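Local coordinates for protein metal-bound toxin (Helicobacter pylori, PDB 4NRN) that binds two zinc ions and, as a RelE-family toxin of the YafQ subfamily in a toxin-antitoxin system, probably cleaves RNA, at residues I4-S7 with K8-K12; F22-K25 with L26-V30. All coordinates share one frame; numbering follows the deposited sequence.

Contact 1: I4-S7 with K8-K12; sequences IETS and KKFDK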
ATOM      1  N   ILE A   4      -7.874   7.093  -5.437  1.00 22.19           N
ATOM      2  CA  ILE A   4      -7.283   5.831  -5.009  1.00 22.93           C
ATOM      3  C   ILE A   4      -7.646   4.749  -6.005  1.00 21.64           C
ATOM      4  O   ILE A   4      -8.818   4.443  -6.195  1.00 31.13           O
ATOM      5  CB  ILE A   4      -7.765   5.420  -3.594  1.00 21.91           C
ATOM      6  CG1 ILE A   4      -7.421   6.509  -2.581  1.00 16.91           C
ATOM      7  CG2 ILE A   4      -7.134   4.085  -3.161  1.00 20.63           C
ATOM      8  CD1 ILE A   4      -8.301   6.502  -1.370  1.00 15.72           C
ATOM      9  N   GLU A   5      -6.643   4.178  -6.652  1.00 15.53           N
ATOM     10  CA  GLU A   5      -6.893   3.151  -7.649  1.00 23.58           C
ATOM     11  C   GLU A   5      -6.049   1.936  -7.344  1.00 18.95           C
ATOM     12  O   GLU A   5      -4.933   2.060  -6.851  1.00 22.34           O
ATOM     13  CB  GLU A   5      -6.584   3.670  -9.056  1.00 34.57           C
ATOM     14  CG  GLU A   5      -7.446   3.015 -10.138  1.00 49.95           C
ATOM     15  CD  GLU A   5      -7.059   3.414 -11.553  1.00 59.65           C
ATOM     16  OE1 GLU A   5      -5.984   4.023 -11.737  1.00 56.74           O
ATOM     17  OE2 GLU A   5      -7.833   3.110 -12.486  1.00 64.65           O
ATOM     18  N   THR A   6      -6.584   0.757  -7.636  1.00 15.12           N
ATOM     19  CA  THR A   6      -5.867  -0.472  -7.357  1.00 16.55           C
ATOM     20  C   THR A   6      -5.472  -1.172  -8.647  1.00 23.34           C
ATOM     21  O   THR A   6      -6.034  -0.906  -9.703  1.00 29.47           O
ATOM     22  CB  THR A   6      -6.710  -1.437  -6.503  1.00 22.69           C
ATOM     23  OG1 THR A   6      -7.786  -1.969  -7.290  1.00 20.40           O
ATOM     24  CG2 THR A   6      -7.280  -0.718  -5.287  1.00 26.37           C
ATOM     25  N   SER A   7      -4.493  -2.065  -8.545  1.00 19.67           N
ATOM     26  CA  SER A   7      -4.134  -2.968  -9.629  1.00 17.09           C
ATOM     27  C   SER A   7      -4.973  -4.244  -9.536  1.00 20.88           C
ATOM     28  O   SER A   7      -5.655  -4.484  -8.524  1.00 17.81           O
ATOM     29  CB  SER A   7      -2.657  -3.334  -9.530  1.00 13.27           C
ATOM     30  OG  SER A   7      -2.424  -4.233  -8.457  1.00 13.24           O
ATOM     31  N   LYS A   8      -4.916  -5.066 -10.581  1.00 17.64           N
ATOM     32  CA  LYS A   8      -5.585  -6.370 -10.565  1.00 25.62           C
ATOM     33  C   LYS A   8      -4.894  -7.348  -9.598  1.00 28.40           C
ATOM     34  O   LYS A   8      -5.556  -8.204  -9.012  1.00 31.32           O
ATOM     35  CB  LYS A   8      -5.688  -6.976 -11.976  1.00 20.40           C
ATOM     36  CG  LYS A   8      -6.533  -6.179 -12.967  1.00 18.05           C
ATOM     37  CD  LYS A   8      -6.622  -6.912 -14.319  1.00 22.04           C
ATOM     38  CE  LYS A   8      -7.318  -6.060 -15.392  1.00 23.67           C
ATOM     39  NZ  LYS A   8      -7.408  -6.736 -16.736  1.00 24.20           N
ATOM     40  N   LYS A   9      -3.575  -7.213  -9.425  1.00 27.93           N
ATOM     41  CA  LYS A   9      -2.828  -8.060  -8.484  1.00 28.68           C
ATOM     42  C   LYS A   9      -3.139  -7.674  -7.048  1.00 23.82           C
ATOM     43  O   LYS A   9      -3.292  -8.536  -6.193  1.00 17.42           O
ATOM     44  CB  LYS A   9      -1.312  -7.976  -8.702  1.00 27.98           C
ATOM     45  CG  LYS A   9      -0.822  -8.555 -10.009  1.00 40.16           C
ATOM     46  CD  LYS A   9       0.657  -8.234 -10.215  1.00 50.25           C
ATOM     47  CE  LYS A   9       1.116  -8.556 -11.639  1.00 45.91           C
ATOM     48  NZ  LYS A   9       2.323  -7.776 -12.038  1.00 40.03           N
ATOM     49  N   PHE A  10      -3.214  -6.374  -6.783  1.00 19.81           N
ATOM     50  CA  PHE A  10      -3.585  -5.910  -5.461  1.00 15.89           C
ATOM     51  C   PHE A  10      -4.945  -6.460  -5.051  1.00 22.77           C
ATOM     52  O   PHE A  10      -5.126  -6.922  -3.922  1.00 20.92           O
ATOM     53  CB  PHE A  10      -3.623  -4.387  -5.392  1.00 14.15           C
ATOM     54  CG  PHE A  10      -4.136  -3.869  -4.080  1.00 18.91           C
ATOM     55  CD1 PHE A  10      -3.256  -3.525  -3.066  1.00 18.14           C
ATOM     56  CD2 PHE A  10      -5.500  -3.751  -3.849  1.00 18.27           C
ATOM     57  CE1 PHE A  10      -3.730  -3.052  -1.844  1.00 19.76           C
ATOM     58  CE2 PHE A  10      -5.981  -3.285  -2.632  1.00 21.48           C
ATOM     59  CZ  PHE A  10      -5.091  -2.934  -1.629  1.00 22.14           C
ATOM     60  N   ASP A  11      -5.911  -6.391  -5.962  1.00 24.45           N
ATOM     61  CA  ASP A  11      -7.254  -6.869  -5.656  1.00 27.71           C
ATOM     62  C   ASP A  11      -7.218  -8.346  -5.245  1.00 23.21           C
ATOM     63  O   ASP A  11      -7.852  -8.742  -4.266  1.00 21.93           O
ATOM     64  CB  ASP A  11      -8.200  -6.625  -6.841  1.00 31.19           C
ATOM     65  CG  ASP A  11      -8.438  -5.136  -7.106  1.00 33.28           C
ATOM     66  OD1 ASP A  11      -8.286  -4.324  -6.168  1.00 25.23           O
ATOM     67  OD2 ASP A  11      -8.777  -4.778  -8.255  1.00 38.28           O
ATOM     68  N   LYS A  12      -6.455  -9.155  -5.969  1.00 21.11           N
ATOM     69  CA  LYS A  12      -6.330 -10.557  -5.596  1.00 26.50           C
ATOM     70  C   LYS A  12      -5.657 -10.717  -4.229  1.00 27.34           C
ATOM     71  O   LYS A  12      -6.121 -11.500  -3.403  1.00 26.84           O
ATOM     72  CB  LYS A  12      -5.612 -11.364  -6.677  1.00 27.86           C
ATOM     73  CG  LYS A  12      -6.399 -11.461  -7.978  1.00 37.60           C
ATOM     74  CD  LYS A  12      -5.560 -12.039  -9.105  1.00 41.56           C
ATOM     75  CE  LYS A  12      -6.344 -12.112 -10.412  1.00 45.35           C
ATOM     76  NZ  LYS A  12      -6.451 -10.789 -11.089  1.00 47.21           N
TER
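Ser7 turns its hydroxyl back over the first turn of the helix that it starts, and OG takes the amide of Phe10 at 2.8 Å in a nearly straight bond (N-H...O 164°). With OG set between its own backbone N and carbonyl carbon (chi1 73°), the oxygen faces that amide and also reaches Val81 O, a second hydrogen bond that ties the cap to strand 77-84. The tight part continues on Phe10: the side chains of Phe10 and Thr6 cross at about a right angle, with Thr6 CB 3.7 Å from Phe10 CD2. Phe10 also packs on Leu80 and Leu83 of strand 77-84. This is a serine N-cap at a sharp strand-to-helix turn: strand 4-6 meets helix 8-12 at 83°, and the amide of Asp11 returns to Ser7 O at 3.2 Å to close the first turn.

Toward solvent the contact thins to polar groups. Thr6 OG1 donates to Asp11 OD1 at 2.7 Å, meeting it on the syn side, somewhat out of the carboxylate plane. Lys8 barely takes part: its extended chain runs away from the strand.

Contact 2: F22-K25 with L26-V30; sequences FDLK and LLYKV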
ATOM      1  N   PHE A  22      -7.528 -10.824   7.695  1.00 20.82           N
ATOM      2  CA  PHE A  22      -7.005  -9.459   7.663  1.00 17.94           C
ATOM      3  C   PHE A  22      -8.067  -8.399   8.017  1.00 24.50           C
ATOM      4  O   PHE A  22      -9.220  -8.485   7.588  1.00 28.32           O
ATOM      5  CB  PHE A  22      -6.423  -9.189   6.279  1.00 19.37           C
ATOM      6  CG  PHE A  22      -6.027  -7.762   6.046  1.00 23.64           C
ATOM      7  CD1 PHE A  22      -4.910  -7.232   6.665  1.00 32.27           C
ATOM      8  CD2 PHE A  22      -6.765  -6.958   5.192  1.00 19.66           C
ATOM      9  CE1 PHE A  22      -4.540  -5.917   6.444  1.00 36.35           C
ATOM     10  CE2 PHE A  22      -6.405  -5.653   4.964  1.00 22.61           C
ATOM     11  CZ  PHE A  22      -5.287  -5.126   5.588  1.00 30.95           C
ATOM     12  N   ASP A  23      -7.682  -7.400   8.801  1.00 22.38           N
ATOM     13  CA  ASP A  23      -8.612  -6.331   9.167  1.00 24.62           C
ATOM     14  C   ASP A  23      -8.590  -5.199   8.140  1.00 23.09           C
ATOM     15  O   ASP A  23      -7.619  -4.452   8.045  1.00 21.30           O
ATOM     16  CB  ASP A  23      -8.271  -5.780  10.554  1.00 26.22           C
ATOM     17  CG  ASP A  23      -9.376  -4.913  11.123  1.00 32.54           C
ATOM     18  OD1 ASP A  23     -10.329  -4.604  10.377  1.00 25.39           O
ATOM     19  OD2 ASP A  23      -9.299  -4.539  12.316  1.00 40.73           O
ATOM     20  N   LEU A  24      -9.662  -5.052   7.374  1.00 24.34           N
ATOM     21  CA  LEU A  24      -9.676  -4.033   6.329  1.00 21.53           C
ATOM     22  C   LEU A  24      -9.533  -2.628   6.910  1.00 20.59           C
ATOM     23  O   LEU A  24      -9.070  -1.705   6.251  1.00 17.30           O
ATOM     24  CB  LEU A  24     -10.944  -4.152   5.485  1.00 32.42           C
ATOM     25  CG  LEU A  24     -10.919  -5.363   4.547  1.00 40.93           C
ATOM     26  CD1 LEU A  24     -12.313  -5.737   4.067  1.00 40.72           C
ATOM     27  CD2 LEU A  24      -9.992  -5.105   3.373  1.00 39.53           C
ATOM     28  N   LYS A  25      -9.921  -2.470   8.163  1.00 23.98           N
ATOM     29  CA  LYS A  25      -9.856  -1.169   8.800  1.00 25.62           C
ATOM     30  C   LYS A  25      -8.403  -0.709   8.955  1.00 27.81           C
ATOM     31  O   LYS A  25      -8.120   0.496   8.997  1.00 27.98           O
ATOM     32  CB  LYS A  25     -10.605  -1.204  10.136  1.00 24.59           C
ATOM     33  CG  LYS A  25     -12.100  -1.536   9.984  1.00 27.47           C
ATOM     34  CD  LYS A  25     -12.743  -2.020  11.299  1.00 38.90           C
ATOM     35  CE  LYS A  25     -14.060  -2.762  11.033  1.00 37.92           C
ATOM     36  NZ  LYS A  25     -14.557  -3.545  12.205  1.00 32.17           N
ATOM     37  N   LEU A  26      -7.486  -1.671   9.031  1.00 19.92           N
ATOM     38  CA  LEU A  26      -6.063  -1.354   9.059  1.00 21.23           C
ATOM     39  C   LEU A  26      -5.681  -0.692   7.744  1.00 18.98           C
ATOM     40  O   LEU A  26      -4.981   0.314   7.724  1.00 19.85           O
ATOM     41  CB  LEU A  26      -5.237  -2.622   9.265  1.00 23.27           C
ATOM     42  CG  LEU A  26      -3.706  -2.551   9.166  1.00 29.47           C
ATOM     43  CD1 LEU A  26      -3.139  -1.348   9.914  1.00 28.09           C
ATOM     44  CD2 LEU A  26      -3.083  -3.852   9.682  1.00 29.99           C
ATOM     45  N   LEU A  27      -6.165  -1.270   6.650  1.00 19.05           N
ATOM     46  CA  LEU A  27      -5.927  -0.752   5.306  1.00 19.36           C
ATOM     47  C   LEU A  27      -6.551   0.627   5.081  1.00 20.97           C
ATOM     48  O   LEU A  27      -5.882   1.529   4.575  1.00 18.35           O
ATOM     49  CB  LEU A  27      -6.456  -1.739   4.250  1.00 14.80           C
ATOM     50  CG  LEU A  27      -6.301  -1.308   2.793  1.00 15.58           C
ATOM     51  CD1 LEU A  27      -4.843  -1.333   2.390  1.00 16.59           C
ATOM     52  CD2 LEU A  27      -7.130  -2.206   1.888  1.00 20.10           C
ATOM     53  N   TYR A  28      -7.830   0.779   5.444  1.00 24.31           N
ATOM     54  CA  TYR A  28      -8.538   2.051   5.254  1.00 23.22           C
ATOM     55  C   TYR A  28      -7.801   3.187   5.935  1.00 15.86           C
ATOM     56  O   TYR A  28      -7.753   4.296   5.421  1.00 16.03           O
ATOM     57  CB  TYR A  28      -9.953   2.029   5.846  1.00 20.96           C
ATOM     58  CG  TYR A  28     -10.862   0.888   5.447  1.00 21.21           C
ATOM     59  CD1 TYR A  28     -10.844   0.355   4.161  1.00 30.21           C
ATOM     60  CD2 TYR A  28     -11.777   0.373   6.356  1.00 22.94           C
ATOM     61  CE1 TYR A  28     -11.700  -0.692   3.805  1.00 31.36           C
ATOM     62  CE2 TYR A  28     -12.629  -0.665   6.012  1.00 30.23           C
ATOM     63  CZ  TYR A  28     -12.591  -1.191   4.739  1.00 31.27           C
ATOM     64  OH  TYR A  28     -13.445  -2.216   4.407  1.00 24.84           O
ATOM     65  N   LYS A  29      -7.256   2.908   7.114  1.00 20.26           N
ATOM     66  CA  LYS A  29      -6.617   3.928   7.926  1.00 23.89           C
ATOM     67  C   LYS A  29      -5.312   4.381   7.281  1.00 21.33           C
ATOM     68  O   LYS A  29      -5.047   5.578   7.172  1.00 20.34           O
ATOM     69  CB  LYS A  29      -6.380   3.395   9.342  1.00 30.94           C
ATOM     70  CG  LYS A  29      -5.695   4.369  10.282  1.00 47.70           C
ATOM     71  CD  LYS A  29      -6.116   4.120  11.727  1.00 58.06           C
ATOM     72  CE  LYS A  29      -5.761   2.717  12.199  1.00 60.41           C
ATOM     73  NZ  LYS A  29      -4.362   2.643  12.699  1.00 61.72           N
ATOM     74  N   VAL A  30      -4.509   3.419   6.834  1.00 23.63           N
ATOM     75  CA  VAL A  30      -3.254   3.721   6.142  1.00 29.53           C
ATOM     76  C   VAL A  30      -3.462   4.366   4.761  1.00 20.37           C
ATOM     77  O   VAL A  30      -2.819   5.365   4.432  1.00 22.26           O
ATOM     78  CB  VAL A  30      -2.351   2.460   6.012  1.00 41.70           C
ATOM     79  CG1 VAL A  30      -1.019   2.817   5.343  1.00 36.64           C
ATOM     80  CG2 VAL A  30      -2.110   1.821   7.380  1.00 40.85           C
TER
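From Leu24 O to Tyr28 N the backbone closes a helical turn with a 2.9 Å hydrogen bond, while Lys29 N reaches Lys25 O at 3.2 Å and Leu26 N donates to Asp23 O at the very start of the helix. The ring of Tyr28 lies flat over the Leu24 carbonyl: Leu24 O sits 3.2 Å above the ring plane, over its centre, so the oxygen that accepts the amide of Tyr28 is also roofed by the tyrosine's own side chain. A chi1 of -52°, with CG beside the backbone N, folds the ring back toward the preceding turn. Its far end then crosses the side chain of Leu24, where CB lies 3.5 Å from Tyr28 CZ, and on the same side of the ring Lys25 CA comes obliquely to 3.5 Å from Tyr28 CD2.

Phe22 works from a different side of the helix. Its ring presents an edge to Leu27, with CZ 3.8 Å from Leu27 CB, which lies in the ring plane; CE1 meets Leu26 CD2 more loosely and at an oblique approach. Phe22 and Leu24 both also pack on Leu14 of helix 8-19, so these two side chains join the turn to the preceding helix. Lys29 lays its CB against Lys25 O, then bends at its outer torsions and hydrogen-bonds through NZ to Tyr44 OH.

Asp23 completes the helix start: its OD1 accepts from Lys25 N at 3.1 Å, approached from above the carboxylate plane, 57° out of it. This is an aspartate N-cap, here opening helix 24-35 straight after the loop that leaves helix 8-19.

In the fold
Both contacts are helix starts, and they come in series along the chain: contact 1 leads strand 3-6 into helix 8-19, and contact 2 opens helix 24-35, the next helix. Their centres lie 15 Å apart, yet they touch where Phe10 CZ packs against Leu27 CD2 at 4.1 Å, part of the packing between the two helices. Strand 3-6 is an outermost strand of the mixed five-stranded sheet, parallel to its neighbour 77-84, so contact 1 hangs its helix from one border of that sheet. The zinc site is not part of either contact: Glu58 lies about 12 Å from Phe10 and His60 about 9 Å from Leu26, side chain to side chain.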